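Local structure of probable 2-phosphosulfolactate phosphatase (Clostridium acetobutylicum, 1VR0) at residues M13-I18 against V152-A157. The protein probably catalyses the magnesium-dependent hydrolysis of (2R)-O-phospho-3-sulfolactate to (2R)-3-sulfolactate and phosphate. Residues are numbered along the deposited sequence; the frame is centred on the assembly and turned at random.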
loop_
_atom_site.group_PDB
_atom_site.type_symbol
_atom_site.label_atom_id
_atom_site.label_comp_id
_atom_site.label_asym_id
_atom_site.label_seq_id
_atom_site.Cartn_x
_atom_site.Cartn_y
_atom_site.Cartn_z
HETATM N N MSE A 13 11.926 -15.981 9.224
HETATM C CA MSE A 13 10.621 -15.351 9.358
HETATM C C MSE A 13 10.349 -14.205 8.355
HETATM O O MSE A 13 11.135 -13.268 8.221
HETATM C CB MSE A 13 10.486 -14.840 10.789
HETATM C CG MSE A 13 9.128 -14.274 11.119
HETATM SE SE MSE A 13 8.948 -13.686 13.029
HETATM C CE MSE A 13 9.028 -15.408 13.971
ATOM N N LYS A 14 9.218 -14.305 7.667
ATOM C CA LYS A 14 8.761 -13.312 6.708
ATOM C C LYS A 14 7.779 -12.331 7.374
ATOM O O LYS A 14 6.919 -12.747 8.142
ATOM C CB LYS A 14 8.035 -14.006 5.542
ATOM C CG LYS A 14 8.847 -15.102 4.768
ATOM C CD LYS A 14 8.034 -15.781 3.589
ATOM C CE LYS A 14 8.865 -16.641 2.602
ATOM N NZ LYS A 14 9.803 -17.646 3.219
ATOM N N ILE A 15 7.905 -11.039 7.066
ATOM C CA ILE A 15 6.987 -10.026 7.548
ATOM C C ILE A 15 6.407 -9.244 6.379
ATOM O O ILE A 15 7.140 -8.724 5.547
ATOM C CB ILE A 15 7.671 -9.083 8.546
ATOM C CG1 ILE A 15 8.241 -9.901 9.712
ATOM C CG2 ILE A 15 6.672 -8.055 9.074
ATOM C CD1 ILE A 15 8.958 -9.118 10.762
ATOM N N ASP A 16 5.074 -9.201 6.314
ATOM C CA ASP A 16 4.347 -8.501 5.261
ATOM C C ASP A 16 3.461 -7.456 5.911
ATOM O O ASP A 16 3.304 -7.438 7.125
ATOM C CB ASP A 16 3.474 -9.492 4.471
ATOM C CG ASP A 16 3.066 -8.974 3.081
ATOM O OD1 ASP A 16 3.502 -7.886 2.610
ATOM O OD2 ASP A 16 2.302 -9.708 2.413
ATOM N N LEU A 17 2.855 -6.623 5.076
ATOM C CA LEU A 17 1.954 -5.578 5.536
ATOM C C LEU A 17 0.791 -5.443 4.548
ATOM O O LEU A 17 0.994 -5.482 3.334
ATOM C CB LEU A 17 2.713 -4.271 5.647
ATOM C CG LEU A 17 1.914 -3.101 6.184
ATOM C CD1 LEU A 17 2.871 -2.195 6.953
ATOM C CD2 LEU A 17 1.206 -2.307 5.089
ATOM N N ILE A 18 -0.419 -5.304 5.085
ATOM C CA ILE A 18 -1.596 -5.050 4.300
ATOM C C ILE A 18 -2.055 -3.637 4.680
ATOM O O ILE A 18 -2.112 -3.291 5.855
ATOM C CB ILE A 18 -2.640 -6.062 4.616
ATOM C CG1 ILE A 18 -2.201 -7.411 4.038
ATOM C CG2 ILE A 18 -3.975 -5.616 4.077
ATOM C CD1 ILE A 18 -3.076 -8.591 4.414
ATOM N N VAL A 152 4.604 -13.456 9.470
ATOM C CA VAL A 152 3.798 -12.393 10.007
ATOM C C VAL A 152 3.178 -11.577 8.902
ATOM O O VAL A 152 3.806 -11.329 7.895
ATOM C CB VAL A 152 4.652 -11.471 10.879
ATOM C CG1 VAL A 152 3.846 -10.316 11.411
ATOM C CG2 VAL A 152 5.202 -12.266 12.037
ATOM N N VAL A 153 1.935 -11.161 9.104
ATOM C CA VAL A 153 1.366 -10.120 8.284
ATOM C C VAL A 153 0.793 -9.062 9.217
ATOM O O VAL A 153 0.063 -9.356 10.145
ATOM C CB VAL A 153 0.334 -10.644 7.257
ATOM C CG1 VAL A 153 -0.781 -11.381 7.925
ATOM C CG2 VAL A 153 -0.247 -9.495 6.473
ATOM N N ILE A 154 1.159 -7.812 8.974
ATOM C CA ILE A 154 0.647 -6.689 9.753
ATOM C C ILE A 154 -0.493 -6.065 8.996
ATOM O O ILE A 154 -0.323 -5.531 7.906
ATOM C CB ILE A 154 1.773 -5.724 10.053
ATOM C CG1 ILE A 154 2.730 -6.431 11.005
ATOM C CG2 ILE A 154 1.256 -4.493 10.757
ATOM C CD1 ILE A 154 4.005 -5.717 11.131
ATOM N N VAL A 155 -1.684 -6.202 9.559
ATOM C CA VAL A 155 -2.916 -5.822 8.871
ATOM C C VAL A 155 -3.322 -4.441 9.361
ATOM O O VAL A 155 -3.838 -4.314 10.454
ATOM C CB VAL A 155 -4.040 -6.838 9.140
ATOM C CG1 VAL A 155 -5.301 -6.496 8.348
ATOM C CG2 VAL A 155 -3.580 -8.238 8.821
ATOM N N ASN A 156 -3.027 -3.411 8.575
ATOM C CA ASN A 156 -3.501 -2.060 8.866
ATOM C C ASN A 156 -5.001 -1.983 8.616
ATOM O O ASN A 156 -5.470 -2.443 7.591
ATOM C CB ASN A 156 -2.797 -1.046 7.949
ATOM C CG ASN A 156 -1.310 -0.952 8.224
ATOM O OD1 ASN A 156 -0.701 -1.907 8.677
ATOM N ND2 ASN A 156 -0.737 0.203 7.996
ATOM N N ALA A 157 -5.764 -1.430 9.544
ATOM C CA ALA A 157 -7.195 -1.224 9.292
ATOM C C ALA A 157 -7.361 -0.102 8.268
ATOM O O ALA A 157 -8.253 -0.144 7.429
ATOM C CB ALA A 157 -7.926 -0.899 10.555
#
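The carbonyl oxygen of I154 is held by one hydrogen bond and one CA-H...O contact from strand 13-18: I18 N donates in the carbonyl plane over 2.8 Å, almost straight at 169°, while L17 CA brings a C-H to the same oxygen at 3.3 Å. This is parallel beta pairing in the seven-stranded mixed sheet, with strand 13-18 between 152-156 and 185-187. Five backbone bonds alternate along the pair, from V152 N on K14 O (2.8 Å) to N156 N on I18 O (2.9 Å). I15, L17, V152 and I154 lie on one face, where L17 and I154 meet S171 of helix 165-181. I15 and I154 run side by side, CG2 of I15 lying 4.1 Å from CD1 of I154. D16, I18, V153 and V155 occupy the other face; D16 OD1 hydrogen-bonds T188 OG1 and accepts a weak bond from L17 N. At the C-terminal end N156 hydrogen-bonds S171 OG through OD1; its side chain touches D167, a magnesium ligand, and lies about 7 Å from the bound ion. V153 has CG1 in the crowded position (chi1 57°), which turns CG2 anti to the backbone N and obliquely against I18 CD1, 3.6 Å away.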